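Local structure of beta-galactosidase/beta-glucuronidase (Faecalibacterium prausnitzii L2-6, 6MVF) at residues A293-K305 / P525-G539. The protein binds flavin mononucleotide and, as a family 2 glycoside hydrolase of a gut bacterium, probably hydrolyses beta-glucuronides. Sequence-based numbering, arbitrary orientation.
Sequences ATPLRGVSRHQDK and PWIWASHVWNMFDFG
Leu296 to Val299 pair in parallel with Ala529 to Val532, the first and last strands of the TIM barrel, so this seam closes the barrel of the family 2 hydrolase. Backbone bonds alternate across it from Ser530 N to Leu296 O (3.1 Å) as far as Ser300 N to Val532 O. Beyond the cis peptide between Trp533 and Asn534, Met535 N still reaches Ser300 O, while Asn534 OD1 turns to Phe536 N in an Asx turn.

Arg297 runs back along the seam. Its CG lies anti to the carbonyl carbon (chi1 -58°) and a bend at chi2 (-59°) turns the chain toward 525-530. CB and CG make no close contact with that segment; CD comes to 3.3 Å from Ser530 OG, and NE passes the same hydroxyl at longer range. At the tip, NH1 donates to Ile527 O (2.9 Å), which lies in the guanidinium plane, although NH1 itself stands above the carbonyl plane of Ile527; NH1 also donates to Leu296 O. Ser530 N approaches Leu296 O from the opposite face of that carbonyl. NH2 passes Pro525 CA and bonds to Phe521 O, while Pro295 CB covers one guanidinium face, so hydrogen bonds hold the edge of the planar group while the proline packs on one face.

At the other end, His302 sets CD2 over the centre of the Phe538 ring, 3.4 Å from CD2 of Phe538, with NE2 in contact with Trp533 CH2 and ND1 hydrogen-bonded to Tyr337 OH. Past this aromatic cluster, Gly539 N donates to the syn lone pair of Asp304 OD2 at 2.7 Å.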
loop_
_atom_site.group_PDB
_atom_site.type_symbol
_atom_site.label_atom_id
_atom_site.label_comp_id
_atom_site.label_asym_id
_atom_site.label_seq_id
_atom_site.Cartn_x
_atom_site.Cartn_y
_atom_site.Cartn_z
ATOM N N ALA A 293 -7.223 -20.669 -35.018
ATOM C CA ALA A 293 -6.669 -19.684 -35.943
ATOM C C ALA A 293 -6.764 -18.285 -35.351
ATOM O O ALA A 293 -7.859 -17.813 -35.032
ATOM C CB ALA A 293 -7.412 -19.741 -37.270
ATOM N N THR A 294 -5.616 -17.627 -35.197
ATOM C CA THR A 294 -5.541 -16.335 -34.517
ATOM C C THR A 294 -4.520 -15.457 -35.221
ATOM O O THR A 294 -3.332 -15.459 -34.869
ATOM C CB THR A 294 -5.167 -16.498 -33.043
ATOM O OG1 THR A 294 -5.998 -17.496 -32.444
ATOM C CG2 THR A 294 -5.338 -15.182 -32.288
ATOM N N PRO A 295 -4.941 -14.686 -36.221
ATOM C CA PRO A 295 -3.977 -13.819 -36.914
ATOM C C PRO A 295 -3.298 -12.879 -35.921
ATOM O O PRO A 295 -3.952 -12.301 -35.048
ATOM C CB PRO A 295 -4.845 -13.066 -37.932
ATOM C CG PRO A 295 -6.017 -13.968 -38.177
ATOM C CD PRO A 295 -6.285 -14.624 -36.831
ATOM N N LEU A 296 -1.963 -12.777 -36.030
ATOM C CA LEU A 296 -1.168 -11.888 -35.185
ATOM C C LEU A 296 -1.159 -10.478 -35.772
ATOM O O LEU A 296 -0.629 -10.260 -36.867
ATOM C CB LEU A 296 0.258 -12.413 -35.045
ATOM C CG LEU A 296 0.424 -13.706 -34.237
ATOM C CD1 LEU A 296 1.859 -13.882 -33.811
ATOM C CD2 LEU A 296 -0.523 -13.738 -33.010
ATOM N N ARG A 297 -1.740 -9.523 -35.051
ATOM C CA ARG A 297 -1.829 -8.136 -35.496
ATOM C C ARG A 297 -1.325 -7.238 -34.372
ATOM O O ARG A 297 -1.972 -7.117 -33.321
ATOM C CB ARG A 297 -3.267 -7.782 -35.897
ATOM C CG ARG A 297 -3.856 -8.677 -37.003
ATOM C CD ARG A 297 -3.000 -8.605 -38.297
ATOM N NE ARG A 297 -3.540 -9.369 -39.420
ATOM C CZ ARG A 297 -2.989 -10.477 -39.920
ATOM N NH1 ARG A 297 -1.875 -10.981 -39.404
ATOM N NH2 ARG A 297 -3.560 -11.094 -40.942
ATOM N N GLY A 298 -0.167 -6.620 -34.573
ATOM C CA GLY A 298 0.419 -5.852 -33.498
ATOM C C GLY A 298 1.431 -4.799 -33.898
ATOM O O GLY A 298 1.289 -4.134 -34.930
ATOM N N VAL A 299 2.457 -4.625 -33.056
ATOM C CA VAL A 299 3.331 -3.461 -33.112
ATOM C C VAL A 299 4.739 -3.885 -32.709
ATOM O O VAL A 299 4.956 -4.957 -32.147
ATOM C CB VAL A 299 2.814 -2.310 -32.193
ATOM C CG1 VAL A 299 1.390 -1.943 -32.526
ATOM C CG2 VAL A 299 2.875 -2.707 -30.738
ATOM N N SER A 300 5.702 -3.029 -33.014
ATOM C CA SER A 300 7.044 -3.109 -32.463
ATOM C C SER A 300 7.181 -2.063 -31.374
ATOM O O SER A 300 6.390 -1.118 -31.301
ATOM C CB SER A 300 8.095 -2.893 -33.550
ATOM O OG SER A 300 8.042 -3.954 -34.504
ATOM N N ARG A 301 8.194 -2.239 -30.521
ATOM C CA ARG A 301 8.388 -1.368 -29.364
ATOM C C ARG A 301 9.874 -1.250 -29.080
ATOM O O ARG A 301 10.538 -2.266 -28.868
ATOM C CB ARG A 301 7.642 -1.926 -28.139
ATOM C CG ARG A 301 7.703 -1.067 -26.868
ATOM C CD ARG A 301 8.571 -1.695 -25.773
ATOM N NE ARG A 301 8.652 -0.839 -24.589
ATOM C CZ ARG A 301 9.387 -1.100 -23.504
ATOM N NH1 ARG A 301 10.128 -2.204 -23.433
ATOM N NH2 ARG A 301 9.368 -0.263 -22.471
ATOM N N HIS A 302 10.394 -0.021 -29.080
ATOM C CA HIS A 302 11.748 0.272 -28.624
ATOM C C HIS A 302 11.735 0.547 -27.110
ATOM O O HIS A 302 10.671 0.703 -26.503
ATOM C CB HIS A 302 12.315 1.454 -29.406
ATOM C CG HIS A 302 13.190 1.059 -30.550
ATOM N ND1 HIS A 302 14.307 0.269 -30.389
ATOM C CD2 HIS A 302 13.129 1.363 -31.867
ATOM C CE1 HIS A 302 14.886 0.086 -31.563
ATOM N NE2 HIS A 302 14.197 0.749 -32.476
ATOM N N GLN A 303 12.930 0.598 -26.485
ATOM C CA GLN A 303 13.010 0.616 -25.020
ATOM C C GLN A 303 13.377 1.991 -24.420
ATOM O O GLN A 303 13.996 2.072 -23.355
ATOM C CB GLN A 303 13.978 -0.463 -24.535
ATOM C CG GLN A 303 15.433 -0.161 -24.736
ATOM C CD GLN A 303 16.342 -1.257 -24.186
ATOM O OE1 GLN A 303 15.906 -2.122 -23.433
ATOM N NE2 GLN A 303 17.619 -1.217 -24.566
ATOM N N ASP A 304 12.952 3.088 -25.036
ATOM C CA ASP A 304 13.334 4.401 -24.552
ATOM C C ASP A 304 12.092 5.232 -24.249
ATOM O O ASP A 304 10.971 4.864 -24.603
ATOM C CB ASP A 304 14.265 5.117 -25.556
ATOM C CG ASP A 304 13.626 5.347 -26.944
ATOM O OD1 ASP A 304 12.503 4.863 -27.216
ATOM O OD2 ASP A 304 14.266 6.027 -27.772
ATOM N N LYS A 305 12.299 6.363 -23.568
ATOM C CA LYS A 305 11.201 7.248 -23.184
ATOM C C LYS A 305 11.740 8.663 -23.060
ATOM O O LYS A 305 12.922 8.850 -22.770
ATOM C CB LYS A 305 10.571 6.796 -21.870
ATOM C CG LYS A 305 9.167 7.268 -21.633
ATOM C CD LYS A 305 8.600 6.562 -20.385
ATOM C CE LYS A 305 7.231 7.086 -20.032
ATOM N NZ LYS A 305 6.554 6.269 -18.989
ATOM N N PRO A 525 -5.496 -13.323 -43.786
ATOM C CA PRO A 525 -5.130 -14.049 -42.559
ATOM C C PRO A 525 -3.894 -14.905 -42.712
ATOM O O PRO A 525 -3.280 -15.245 -41.693
ATOM C CB PRO A 525 -6.370 -14.902 -42.261
ATOM C CG PRO A 525 -7.168 -14.890 -43.512
ATOM C CD PRO A 525 -6.868 -13.623 -44.225
ATOM N N TRP A 526 -3.495 -15.245 -43.944
ATOM C CA TRP A 526 -2.275 -16.014 -44.181
ATOM C C TRP A 526 -0.999 -15.207 -43.913
ATOM O O TRP A 526 0.096 -15.781 -43.938
ATOM C CB TRP A 526 -2.289 -16.561 -45.615
ATOM C CG TRP A 526 -2.623 -15.510 -46.652
ATOM C CD1 TRP A 526 -3.862 -15.213 -47.153
ATOM C CD2 TRP A 526 -1.707 -14.611 -47.293
ATOM N NE1 TRP A 526 -3.773 -14.187 -48.060
ATOM C CE2 TRP A 526 -2.462 -13.802 -48.170
ATOM C CE3 TRP A 526 -0.329 -14.410 -47.205
ATOM C CZ2 TRP A 526 -1.879 -12.801 -48.966
ATOM C CZ3 TRP A 526 0.254 -13.417 -47.995
ATOM C CH2 TRP A 526 -0.523 -12.627 -48.865
ATOM N N ILE A 527 -1.106 -13.899 -43.676
ATOM C CA ILE A 527 -0.001 -13.129 -43.111
ATOM C C ILE A 527 0.094 -13.516 -41.642
ATOM O O ILE A 527 -0.821 -13.237 -40.863
ATOM C CB ILE A 527 -0.219 -11.622 -43.270
ATOM C CG1 ILE A 527 -0.283 -11.234 -44.759
ATOM C CG2 ILE A 527 0.873 -10.850 -42.518
ATOM C CD1 ILE A 527 1.057 -11.202 -45.462
ATOM N N TRP A 528 1.170 -14.200 -41.261
ATOM C CA TRP A 528 1.149 -14.814 -39.941
ATOM C C TRP A 528 1.233 -13.756 -38.847
ATOM O O TRP A 528 0.596 -13.912 -37.795
ATOM C CB TRP A 528 2.254 -15.877 -39.805
ATOM C CG TRP A 528 3.640 -15.371 -39.976
ATOM C CD1 TRP A 528 4.311 -15.218 -41.150
ATOM C CD2 TRP A 528 4.538 -14.948 -38.939
ATOM N NE1 TRP A 528 5.569 -14.721 -40.913
ATOM C CE2 TRP A 528 5.732 -14.540 -39.565
ATOM C CE3 TRP A 528 4.443 -14.867 -37.542
ATOM C CZ2 TRP A 528 6.826 -14.053 -38.844
ATOM C CZ3 TRP A 528 5.529 -14.402 -36.822
ATOM C CH2 TRP A 528 6.705 -13.991 -37.474
ATOM N N ALA A 529 1.969 -12.665 -39.095
ATOM C CA ALA A 529 2.047 -11.550 -38.157
ATOM C C ALA A 529 2.454 -10.282 -38.897
ATOM O O ALA A 529 3.380 -10.307 -39.708
ATOM C CB ALA A 529 3.040 -11.835 -37.026
ATOM N N SER A 530 1.768 -9.185 -38.604
ATOM C CA SER A 530 2.150 -7.844 -39.018
ATOM C C SER A 530 2.475 -7.006 -37.784
ATOM O O SER A 530 1.822 -7.137 -36.738
ATOM C CB SER A 530 1.031 -7.172 -39.834
ATOM O OG SER A 530 -0.201 -7.167 -39.126
ATOM N N HIS A 531 3.480 -6.137 -37.914
ATOM C CA HIS A 531 3.973 -5.320 -36.809
ATOM C C HIS A 531 4.138 -3.881 -37.277
ATOM O O HIS A 531 5.032 -3.584 -38.075
ATOM C CB HIS A 531 5.300 -5.856 -36.285
ATOM C CG HIS A 531 5.204 -7.201 -35.643
ATOM N ND1 HIS A 531 5.554 -8.362 -36.299
ATOM C CD2 HIS A 531 4.796 -7.573 -34.404
ATOM C CE1 HIS A 531 5.373 -9.392 -35.490
ATOM N NE2 HIS A 531 4.915 -8.940 -34.335
ATOM N N VAL A 532 3.291 -2.984 -36.772
ATOM C CA VAL A 532 3.470 -1.556 -37.018
ATOM C C VAL A 532 4.834 -1.109 -36.531
ATOM O O VAL A 532 5.200 -1.319 -35.366
ATOM C CB VAL A 532 2.379 -0.744 -36.310
ATOM C CG1 VAL A 532 2.704 0.764 -36.383
ATOM C CG2 VAL A 532 1.032 -1.074 -36.893
ATOM N N TRP A 533 5.596 -0.482 -37.414
ATOM C CA TRP A 533 6.741 0.304 -36.988
ATOM C C TRP A 533 6.230 1.730 -36.858
ATOM O O TRP A 533 5.840 2.343 -37.856
ATOM C CB TRP A 533 7.888 0.191 -37.985
ATOM C CG TRP A 533 9.194 0.725 -37.452
ATOM C CD1 TRP A 533 9.764 1.939 -37.729
ATOM C CD2 TRP A 533 10.079 0.066 -36.549
ATOM N NE1 TRP A 533 10.959 2.064 -37.064
ATOM C CE2 TRP A 533 11.171 0.930 -36.326
ATOM C CE3 TRP A 533 10.068 -1.179 -35.923
ATOM C CZ2 TRP A 533 12.225 0.595 -35.488
ATOM C CZ3 TRP A 533 11.119 -1.511 -35.102
ATOM C CH2 TRP A 533 12.191 -0.627 -34.897
ATOM N N ASN A 534 6.141 2.242 -35.630
ATOM C CA ASN A 534 6.495 1.587 -34.372
ATOM C C ASN A 534 5.363 2.005 -33.393
ATOM O O ASN A 534 4.559 2.876 -33.733
ATOM C CB ASN A 534 7.913 2.041 -33.922
ATOM C CG ASN A 534 8.397 1.377 -32.636
ATOM O OD1 ASN A 534 7.960 1.722 -31.544
ATOM N ND2 ASN A 534 9.345 0.450 -32.764
ATOM N N MET A 535 5.267 1.384 -32.206
ATOM C CA MET A 535 4.218 1.773 -31.261
ATOM C C MET A 535 4.393 3.212 -30.807
ATOM O O MET A 535 3.417 3.973 -30.723
ATOM C CB MET A 535 4.218 0.855 -30.033
ATOM C CG MET A 535 3.103 1.157 -29.051
ATOM S SD MET A 535 1.415 0.879 -29.670
ATOM C CE MET A 535 0.434 1.593 -28.351
ATOM N N PHE A 536 5.628 3.588 -30.479
ATOM C CA PHE A 536 5.957 4.901 -29.961
ATOM C C PHE A 536 7.033 5.512 -30.837
ATOM O O PHE A 536 7.929 4.796 -31.299
ATOM C CB PHE A 536 6.485 4.833 -28.522
ATOM C CG PHE A 536 5.625 4.056 -27.597
ATOM C CD1 PHE A 536 4.430 4.596 -27.116
ATOM C CD2 PHE A 536 6.001 2.791 -27.193
ATOM C CE1 PHE A 536 3.619 3.868 -26.247
ATOM C CE2 PHE A 536 5.193 2.046 -26.317
ATOM C CZ PHE A 536 4.003 2.578 -25.850
ATOM N N ASP A 537 6.937 6.831 -31.070
ATOM C CA ASP A 537 8.110 7.599 -31.449
ATOM C C ASP A 537 9.290 7.176 -30.570
ATOM O O ASP A 537 9.122 6.852 -29.390
ATOM C CB ASP A 537 7.842 9.097 -31.282
ATOM C CG ASP A 537 6.543 9.586 -31.984
ATOM O OD1 ASP A 537 6.158 9.081 -33.056
ATOM O OD2 ASP A 537 5.910 10.528 -31.448
ATOM N N PHE A 538 10.491 7.143 -31.138
ATOM C CA PHE A 538 11.660 6.741 -30.359
ATOM C C PHE A 538 12.849 7.591 -30.793
ATOM O O PHE A 538 12.797 8.270 -31.826
ATOM C CB PHE A 538 11.935 5.226 -30.496
ATOM C CG PHE A 538 12.183 4.756 -31.924
ATOM C CD1 PHE A 538 11.135 4.398 -32.746
ATOM C CD2 PHE A 538 13.466 4.658 -32.428
ATOM C CE1 PHE A 538 11.354 3.965 -34.039
ATOM C CE2 PHE A 538 13.686 4.207 -33.709
ATOM C CZ PHE A 538 12.632 3.864 -34.517
ATOM N N GLY A 539 13.927 7.545 -30.011
ATOM C CA GLY A 539 15.067 8.430 -30.224
ATOM C C GLY A 539 16.081 7.919 -31.243
ATOM O O GLY A 539 16.548 6.778 -31.159
HETATM O O HOH W 1 0.020 -4.746 -37.620
HETATM O O HOH W 2 7.418 -3.180 -36.846
HETATM O O HOH W 3 15.685 4.151 -29.319
#